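Local coordinates for high-potential iron-sulfur protein isozyme 2 (Ectothiorhodospira shaposhnikovii, PDB 1HPI) that carries electrons in the anaerobic electron transport of purple photosynthetic bacteria, using a high-potential [4Fe-4S] cluster, at residues Ala27-Tyr40 with Val59-Arg71. Numbering follows the deposited sequence.
Sequences AYEEGQTCLNCLLY and VSANGWCTAWVAR. With SF4 (iron/sulfur cluster), chain B.
Leu39 CD1 and Ala67 CB pack against the same cluster sulfide, and Val59 CG2 lies 3.7 Å from CE1 at the edge of the Tyr40 ring, the apolar cluster lining of a high-potential iron-sulfur protein. Cys34, Cys37 and Cys65, three of the four ligands, each place SG 2.2 Å from an iron.

Outside the cluster, the Gln32 side chain covers one face of Trp68, whose CD1 lies 3.7 Å from cluster sulfide S3, and reaches the edge of Trp64. Gln32 CG sits 3.6 Å from the centroid of the Trp68 six-membered ring, and the amide stacks there with planes 11° apart. Extended beyond CG (chi2 176°), the chain brings OE1 to Trp64 NE1, which donates to its in-plane lone pair at 2.9 Å. Tyr28 turns its edge to the face of Trp64, a T-shaped pair.

Trp68 NE1 is shared between Thr33 O (2.9 Å) and Asn36 OD1 (3.0 Å), which Thr33 N reaches from the opposite face. A phenylalanine in place of Trp68 would probably leave Thr33 O and Asn36 OD1 without their shared donor and the Gln32 amide with less ring to stack on.

At the polar edge, Arg71 NH1 and NH2 both donate to Tyr40 O, in the guanidinium plane, and NH2 also to Leu35 O. Leu35 N donates to Ala61 O, just past strand 57-60, and Leu38 N to Val69 O, at the single Cys37-Ala70 bridge.

The 27-40 loop, after helix 9-13, is thus joined to strand 57-60 and the C-terminal tail; Tyr40 OH bonds to Ala45 O, in the loop leading to strand 48-50.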
ATOM      1  N   ALA A  27      11.661  -0.860  -8.757  1.00  8.36           N
ATOM      2  CA  ALA A  27      11.362  -2.100  -8.061  1.00 11.52           C
ATOM      3  C   ALA A  27       9.964  -2.646  -8.323  1.00 14.36           C
ATOM      4  O   ALA A  27       9.692  -3.814  -8.079  1.00 10.13           O
ATOM      5  CB  ALA A  27      11.472  -1.874  -6.557  1.00 10.21           C
ATOM      6  N   TYR A  28       9.070  -1.800  -8.806  1.00 10.20           N
ATOM      7  CA  TYR A  28       7.710  -2.212  -9.061  1.00 11.01           C
ATOM      8  C   TYR A  28       7.541  -3.185 -10.218  1.00 14.91           C
ATOM      9  O   TYR A  28       8.209  -3.079 -11.231  1.00 11.13           O
ATOM     10  CB  TYR A  28       6.809  -0.970  -9.260  1.00  7.06           C
ATOM     11  CG  TYR A  28       5.408  -1.308  -9.741  1.00 13.90           C
ATOM     12  CD1 TYR A  28       4.417  -1.673  -8.825  1.00  8.86           C
ATOM     13  CD2 TYR A  28       5.059  -1.261 -11.093  1.00 16.40           C
ATOM     14  CE1 TYR A  28       3.122  -1.993  -9.240  1.00 11.21           C
ATOM     15  CE2 TYR A  28       3.769  -1.574 -11.525  1.00 12.13           C
ATOM     16  CZ  TYR A  28       2.791  -1.940 -10.597  1.00 22.37           C
ATOM     17  OH  TYR A  28       1.517  -2.244 -11.031  1.00 13.40           O
ATOM     18  N   GLU A  29       6.637  -4.142 -10.061  1.00  8.12           N
ATOM     19  CA  GLU A  29       6.332  -5.095 -11.108  1.00  9.67           C
ATOM     20  C   GLU A  29       4.828  -5.149 -11.180  1.00 17.31           C
ATOM     21  O   GLU A  29       4.132  -5.170 -10.162  1.00 11.28           O
ATOM     22  CB  GLU A  29       6.894  -6.508 -11.001  1.00 15.04           C
ATOM     23  CG  GLU A  29       8.406  -6.479 -10.816  1.00 22.63           C
ATOM     24  CD  GLU A  29       8.867  -7.832 -10.386  1.00100.00           C
ATOM     25  OE1 GLU A  29       8.154  -8.795 -10.915  1.00 44.49           O
ATOM     26  OE2 GLU A  29       9.835  -8.016  -9.669  1.00100.00           O
ATOM     27  N   GLU A  30       4.327  -5.151 -12.396  1.00 11.47           N
ATOM     28  CA  GLU A  30       2.892  -5.185 -12.572  1.00 14.79           C
ATOM     29  C   GLU A  30       2.268  -6.395 -11.906  1.00 10.35           C
ATOM     30  O   GLU A  30       2.726  -7.522 -12.060  1.00 13.86           O
ATOM     31  CB  GLU A  30       2.490  -4.983 -14.041  1.00 15.15           C
ATOM     32  CG  GLU A  30       2.635  -3.491 -14.392  1.00 22.60           C
ATOM     33  CD  GLU A  30       2.409  -3.157 -15.835  1.00 26.90           C
ATOM     34  OE1 GLU A  30       1.753  -4.090 -16.479  1.00100.00           O
ATOM     35  OE2 GLU A  30       2.806  -2.127 -16.344  1.00 23.51           O
ATOM     36  N   GLY A  31       1.214  -6.139 -11.148  1.00 11.85           N
ATOM     37  CA  GLY A  31       0.519  -7.192 -10.436  1.00  9.26           C
ATOM     38  C   GLY A  31       0.716  -7.062  -8.927  1.00 14.37           C
ATOM     39  O   GLY A  31      -0.018  -7.651  -8.141  1.00 18.33           O
ATOM     40  N   GLN A  32       1.715  -6.300  -8.504  1.00  8.68           N
ATOM     41  CA  GLN A  32       1.940  -6.134  -7.077  1.00 10.49           C
ATOM     42  C   GLN A  32       0.974  -5.082  -6.556  1.00 12.87           C
ATOM     43  O   GLN A  32       0.902  -3.981  -7.110  1.00  9.53           O
ATOM     44  CB  GLN A  32       3.368  -5.620  -6.796  1.00 11.41           C
ATOM     45  CG  GLN A  32       4.483  -6.554  -7.301  1.00 10.14           C
ATOM     46  CD  GLN A  32       5.886  -5.995  -7.098  1.00 10.34           C
ATOM     47  OE1 GLN A  32       6.089  -4.815  -6.769  1.00 12.49           O
ATOM     48  NE2 GLN A  32       6.881  -6.849  -7.310  1.00 16.16           N
ATOM     49  N   THR A  33       0.243  -5.409  -5.493  1.00  7.95           N
ATOM     50  CA  THR A  33      -0.707  -4.488  -4.888  1.00  7.27           C
ATOM     51  C   THR A  33      -0.730  -4.738  -3.385  1.00  6.84           C
ATOM     52  O   THR A  33      -0.218  -5.755  -2.906  1.00  5.81           O
ATOM     53  CB  THR A  33      -2.159  -4.642  -5.409  1.00 10.09           C
ATOM     54  OG1 THR A  33      -2.632  -5.922  -5.050  1.00 12.62           O
ATOM     55  CG2 THR A  33      -2.245  -4.439  -6.918  1.00  9.61           C
ATOM     56  N   CYS A  34      -1.348  -3.808  -2.650  1.00  6.93           N
ATOM     57  CA  CYS A  34      -1.427  -3.972  -1.218  1.00  7.29           C
ATOM     58  C   CYS A  34      -2.160  -5.276  -0.952  1.00 16.59           C
ATOM     59  O   CYS A  34      -1.806  -6.047  -0.064  1.00  7.36           O
ATOM     60  CB  CYS A  34      -2.188  -2.814  -0.549  1.00  4.28           C
ATOM     61  SG  CYS A  34      -1.278  -1.264  -0.642  1.00  7.82           S
ATOM     62  N   LEU A  35      -3.199  -5.509  -1.752  1.00 10.36           N
ATOM     63  CA  LEU A  35      -3.995  -6.712  -1.610  1.00 11.76           C
ATOM     64  C   LEU A  35      -3.172  -7.991  -1.562  1.00 20.82           C
ATOM     65  O   LEU A  35      -3.492  -8.904  -0.799  1.00 13.59           O
ATOM     66  CB  LEU A  35      -5.171  -6.765  -2.606  1.00  9.30           C
ATOM     67  CG  LEU A  35      -6.252  -7.792  -2.257  1.00 19.77           C
ATOM     68  CD1 LEU A  35      -6.859  -7.541  -0.881  1.00 19.21           C
ATOM     69  CD2 LEU A  35      -7.351  -7.714  -3.305  1.00 27.11           C
ATOM     70  N   ASN A  36      -2.105  -8.084  -2.351  1.00 10.76           N
ATOM     71  CA  ASN A  36      -1.308  -9.296  -2.303  1.00 11.62           C
ATOM     72  C   ASN A  36       0.012  -9.123  -1.541  1.00 13.13           C
ATOM     73  O   ASN A  36       0.964  -9.892  -1.700  1.00  9.93           O
ATOM     74  CB  ASN A  36      -1.098  -9.900  -3.701  1.00 10.51           C
ATOM     75  CG  ASN A  36      -0.453  -8.943  -4.690  1.00 12.98           C
ATOM     76  OD1 ASN A  36       0.247  -7.993  -4.317  1.00 11.87           O
ATOM     77  ND2 ASN A  36      -0.665  -9.209  -5.975  1.00 31.51           N
ATOM     78  N   CYS A  37       0.064  -8.096  -0.696  1.00  8.62           N
ATOM     79  CA  CYS A  37       1.242  -7.801   0.093  1.00  7.10           C
ATOM     80  C   CYS A  37       1.172  -8.435   1.475  1.00 10.95           C
ATOM     81  O   CYS A  37       0.160  -8.365   2.152  1.00  7.84           O
ATOM     82  CB  CYS A  37       1.391  -6.273   0.256  1.00  8.58           C
ATOM     83  SG  CYS A  37       2.821  -5.766   1.250  1.00  7.54           S
ATOM     84  N   LEU A  38       2.263  -9.048   1.907  1.00  5.74           N
ATOM     85  CA  LEU A  38       2.319  -9.671   3.209  1.00  9.26           C
ATOM     86  C   LEU A  38       1.981  -8.722   4.370  1.00 13.20           C
ATOM     87  O   LEU A  38       1.443  -9.169   5.379  1.00 13.06           O
ATOM     88  CB  LEU A  38       3.761 -10.177   3.374  1.00 16.67           C
ATOM     89  CG  LEU A  38       4.049 -10.855   4.704  1.00 28.83           C
ATOM     90  CD1 LEU A  38       3.227 -12.128   4.807  1.00 20.20           C
ATOM     91  CD2 LEU A  38       5.523 -11.229   4.750  1.00 27.69           C
ATOM     92  N   LEU A  39       2.282  -7.411   4.260  1.00  9.27           N
ATOM     93  CA  LEU A  39       2.023  -6.429   5.320  1.00  6.93           C
ATOM     94  C   LEU A  39       0.583  -5.925   5.431  1.00  8.45           C
ATOM     95  O   LEU A  39       0.237  -5.178   6.349  1.00  8.54           O
ATOM     96  CB  LEU A  39       3.061  -5.286   5.343  1.00  8.71           C
ATOM     97  CG  LEU A  39       4.505  -5.781   5.198  1.00 14.39           C
ATOM     98  CD1 LEU A  39       5.480  -4.612   5.253  1.00 28.16           C
ATOM     99  CD2 LEU A  39       4.852  -6.793   6.278  1.00 16.63           C
ATOM    100  N   TYR A  40      -0.241  -6.344   4.467  1.00  7.77           N
ATOM    101  CA  TYR A  40      -1.659  -5.996   4.391  1.00 10.44           C
ATOM    102  C   TYR A  40      -2.311  -7.097   5.195  1.00 13.43           C
ATOM    103  O   TYR A  40      -2.522  -8.220   4.736  1.00 14.66           O
ATOM    104  CB  TYR A  40      -2.142  -5.974   2.932  1.00  7.20           C
ATOM    105  CG  TYR A  40      -3.481  -5.326   2.657  1.00  5.82           C
ATOM    106  CD1 TYR A  40      -3.691  -3.946   2.729  1.00 10.52           C
ATOM    107  CD2 TYR A  40      -4.556  -6.135   2.282  1.00 16.12           C
ATOM    108  CE1 TYR A  40      -4.936  -3.382   2.444  1.00 13.85           C
ATOM    109  CE2 TYR A  40      -5.807  -5.587   1.993  1.00  9.25           C
ATOM    110  CZ  TYR A  40      -6.001  -4.207   2.072  1.00 15.85           C
ATOM    111  OH  TYR A  40      -7.223  -3.645   1.788  1.00 11.52           O
ATOM    112  N   VAL A  59      -4.874   1.532   4.144  1.00  8.63           N
ATOM    113  CA  VAL A  59      -4.263   1.755   2.838  1.00  7.75           C
ATOM    114  C   VAL A  59      -5.183   1.185   1.763  1.00 11.95           C
ATOM    115  O   VAL A  59      -6.033   0.340   2.061  1.00 10.40           O
ATOM    116  CB  VAL A  59      -2.855   1.184   2.708  1.00  8.43           C
ATOM    117  CG1 VAL A  59      -1.983   1.775   3.814  1.00 13.06           C
ATOM    118  CG2 VAL A  59      -2.882  -0.335   2.793  1.00  6.67           C
ATOM    119  N   SER A  60      -5.017   1.648   0.528  1.00  5.08           N
ATOM    120  CA  SER A  60      -5.815   1.187  -0.590  1.00  6.20           C
ATOM    121  C   SER A  60      -5.455  -0.238  -1.010  1.00 12.67           C
ATOM    122  O   SER A  60      -4.288  -0.548  -1.253  1.00  6.93           O
ATOM    123  CB  SER A  60      -5.572   2.143  -1.744  1.00  7.36           C
ATOM    124  OG  SER A  60      -6.144   1.609  -2.922  1.00  9.86           O
ATOM    125  N   ALA A  61      -6.441  -1.136  -1.108  1.00  8.87           N
ATOM    126  CA  ALA A  61      -6.149  -2.504  -1.518  1.00 14.11           C
ATOM    127  C   ALA A  61      -5.497  -2.546  -2.907  1.00 11.32           C
ATOM    128  O   ALA A  61      -4.769  -3.474  -3.276  1.00 10.24           O
ATOM    129  CB  ALA A  61      -7.420  -3.337  -1.503  1.00 11.46           C
ATOM    130  N   ASN A  62      -5.758  -1.520  -3.702  1.00  5.14           N
ATOM    131  CA  ASN A  62      -5.182  -1.481  -5.037  1.00  8.49           C
ATOM    132  C   ASN A  62      -3.908  -0.661  -5.116  1.00 11.83           C
ATOM    133  O   ASN A  62      -3.431  -0.396  -6.219  1.00 10.37           O
ATOM    134  CB  ASN A  62      -6.136  -0.817  -6.041  1.00 15.15           C
ATOM    135  CG  ASN A  62      -7.513  -1.412  -5.979  1.00 27.58           C
ATOM    136  OD1 ASN A  62      -8.484  -0.723  -5.640  1.00 55.85           O
ATOM    137  ND2 ASN A  62      -7.594  -2.700  -6.293  1.00 26.61           N
ATOM    138  N   GLY A  63      -3.373  -0.258  -3.966  1.00  9.54           N
ATOM    139  CA  GLY A  63      -2.162   0.556  -3.907  1.00  5.80           C
ATOM    140  C   GLY A  63      -0.836  -0.201  -3.931  1.00  4.37           C
ATOM    141  O   GLY A  63      -0.773  -1.392  -4.235  1.00  7.16           O
ATOM    142  N   TRP A  64       0.233   0.524  -3.601  1.00  6.38           N
ATOM    143  CA  TRP A  64       1.572  -0.040  -3.587  1.00  7.16           C
ATOM    144  C   TRP A  64       2.542   0.918  -2.916  1.00  7.57           C
ATOM    145  O   TRP A  64       2.304   2.114  -2.911  1.00  9.31           O
ATOM    146  CB  TRP A  64       2.050  -0.207  -5.057  1.00  5.93           C
ATOM    147  CG  TRP A  64       3.380  -0.885  -5.205  1.00  7.70           C
ATOM    148  CD1 TRP A  64       3.586  -2.214  -5.336  1.00 10.33           C
ATOM    149  CD2 TRP A  64       4.678  -0.274  -5.257  1.00  9.67           C
ATOM    150  NE1 TRP A  64       4.925  -2.482  -5.450  1.00  9.84           N
ATOM    151  CE2 TRP A  64       5.623  -1.307  -5.413  1.00  9.42           C
ATOM    152  CE3 TRP A  64       5.124   1.040  -5.184  1.00  6.51           C
ATOM    153  CZ2 TRP A  64       6.996  -1.044  -5.498  1.00 13.96           C
ATOM    154  CZ3 TRP A  64       6.474   1.297  -5.265  1.00  7.00           C
ATOM    155  CH2 TRP A  64       7.401   0.269  -5.421  1.00  1.93           C
ATOM    156  N   CYS A  65       3.633   0.401  -2.375  1.00  8.95           N
ATOM    157  CA  CYS A  65       4.664   1.206  -1.749  1.00  8.20           C
ATOM    158  C   CYS A  65       5.925   0.368  -1.852  1.00  8.75           C
ATOM    159  O   CYS A  65       5.857  -0.832  -2.156  1.00  4.80           O
ATOM    160  CB  CYS A  65       4.391   1.702  -0.309  1.00  3.13           C
ATOM    161  SG  CYS A  65       4.759   0.472   0.969  1.00  7.35           S
ATOM    162  N   THR A  66       7.069   0.989  -1.602  1.00  9.41           N
ATOM    163  CA  THR A  66       8.360   0.308  -1.680  1.00 10.28           C
ATOM    164  C   THR A  66       8.545  -0.861  -0.720  1.00 11.82           C
ATOM    165  O   THR A  66       9.431  -1.703  -0.916  1.00  9.30           O
ATOM    166  CB  THR A  66       9.551   1.289  -1.613  1.00  6.53           C
ATOM    167  OG1 THR A  66       9.556   1.945  -0.354  1.00  6.81           O
ATOM    168  CG2 THR A  66       9.501   2.309  -2.743  1.00  6.41           C
ATOM    169  N   ALA A  67       7.717  -0.920   0.323  1.00  9.67           N
ATOM    170  CA  ALA A  67       7.809  -2.004   1.277  1.00 10.28           C
ATOM    171  C   ALA A  67       7.028  -3.230   0.798  1.00  7.21           C
ATOM    172  O   ALA A  67       6.904  -4.218   1.519  1.00  7.87           O
ATOM    173  CB  ALA A  67       7.395  -1.590   2.680  1.00  6.98           C
ATOM    174  N   TRP A  68       6.491  -3.200  -0.421  1.00  8.59           N
ATOM    175  CA  TRP A  68       5.752  -4.357  -0.913  1.00 11.85           C
ATOM    176  C   TRP A  68       6.567  -5.647  -0.859  1.00 17.13           C
ATOM    177  O   TRP A  68       7.735  -5.699  -1.261  1.00  7.27           O
ATOM    178  CB  TRP A  68       5.250  -4.158  -2.354  1.00  5.60           C
ATOM    179  CG  TRP A  68       4.388  -5.303  -2.775  1.00  9.08           C
ATOM    180  CD1 TRP A  68       3.040  -5.367  -2.667  1.00  7.13           C
ATOM    181  CD2 TRP A  68       4.810  -6.542  -3.352  1.00 11.91           C
ATOM    182  NE1 TRP A  68       2.584  -6.575  -3.137  1.00  6.66           N
ATOM    183  CE2 TRP A  68       3.644  -7.313  -3.567  1.00 10.45           C
ATOM    184  CE3 TRP A  68       6.051  -7.076  -3.718  1.00 10.73           C
ATOM    185  CZ2 TRP A  68       3.708  -8.591  -4.131  1.00 13.79           C
ATOM    186  CZ3 TRP A  68       6.107  -8.340  -4.272  1.00 12.70           C
ATOM    187  CH2 TRP A  68       4.948  -9.089  -4.475  1.00  9.80           C
ATOM    188  N   VAL A  69       5.935  -6.703  -0.356  1.00 10.12           N
ATOM    189  CA  VAL A  69       6.557  -8.011  -0.250  1.00  7.64           C
ATOM    190  C   VAL A  69       5.468  -9.080  -0.449  1.00  9.96           C
ATOM    191  O   VAL A  69       4.372  -8.986   0.095  1.00 10.00           O
ATOM    192  CB  VAL A  69       7.462  -8.134   0.991  1.00 11.03           C
ATOM    193  CG1 VAL A  69       6.668  -7.900   2.260  1.00 15.84           C
ATOM    194  CG2 VAL A  69       8.153  -9.486   1.085  1.00 19.23           C
ATOM    195  N   ALA A  70       5.736 -10.098  -1.262  1.00 12.86           N
ATOM    196  CA  ALA A  70       4.743 -11.134  -1.510  1.00 11.48           C
ATOM    197  C   ALA A  70       4.272 -11.869  -0.288  1.00 18.11           C
ATOM    198  O   ALA A  70       5.016 -12.155   0.649  1.00 17.96           O
ATOM    199  CB  ALA A  70       5.258 -12.192  -2.472  1.00 14.50           C
ATOM    200  N   ARG A  71       2.997 -12.194  -0.341  1.00 17.36           N
ATOM    201  CA  ARG A  71       2.368 -12.928   0.728  1.00 22.89           C
ATOM    202  C   ARG A  71       2.916 -14.349   0.677  1.00 35.54           C
ATOM    203  O   ARG A  71       3.040 -14.976   1.751  1.00 50.90           O
ATOM    204  CB  ARG A  71       0.863 -12.924   0.511  1.00 13.64           C
ATOM    205  CG  ARG A  71       0.025 -12.737   1.760  1.00 37.40           C
ATOM    206  CD  ARG A  71      -1.441 -12.890   1.389  1.00100.00           C
ATOM    207  NE  ARG A  71      -2.101 -11.604   1.217  1.00 28.55           N
ATOM    208  CZ  ARG A  71      -2.165 -10.744   2.225  1.00 43.80           C
ATOM    209  NH1 ARG A  71      -1.630 -11.032   3.407  1.00 39.08           N
ATOM    210  NH2 ARG A  71      -2.774  -9.573   2.068  1.00 16.67           N
ATOM    211  OXT ARG A  71       3.238 -14.813  -0.440  1.00 76.84           O
TER
HETATM  212 FE1  SF4 B  80       0.549  -1.694   0.587  1.00  8.54          FE
HETATM  213 FE2  SF4 B  80       2.349  -3.601   1.375  1.00 10.35          FE
HETATM  214 FE3  SF4 B  80       1.450  -1.700   3.131  1.00  9.58          FE
HETATM  215 FE4  SF4 B  80       3.074  -0.971   1.065  1.00  8.32          FE
HETATM  216  S1  SF4 B  80       3.585  -2.382   2.744  1.00  8.26           S
HETATM  217  S2  SF4 B  80       1.209   0.093   1.739  1.00  8.80           S
HETATM  218  S3  SF4 B  80       2.420  -2.391  -0.511  1.00  7.13           S
HETATM  219  S4  SF4 B  80       0.206  -3.276   2.093  1.00  8.22           S
HETATM  220  O   HOH W   1       1.769 -12.217  -3.085  1.00 29.66           O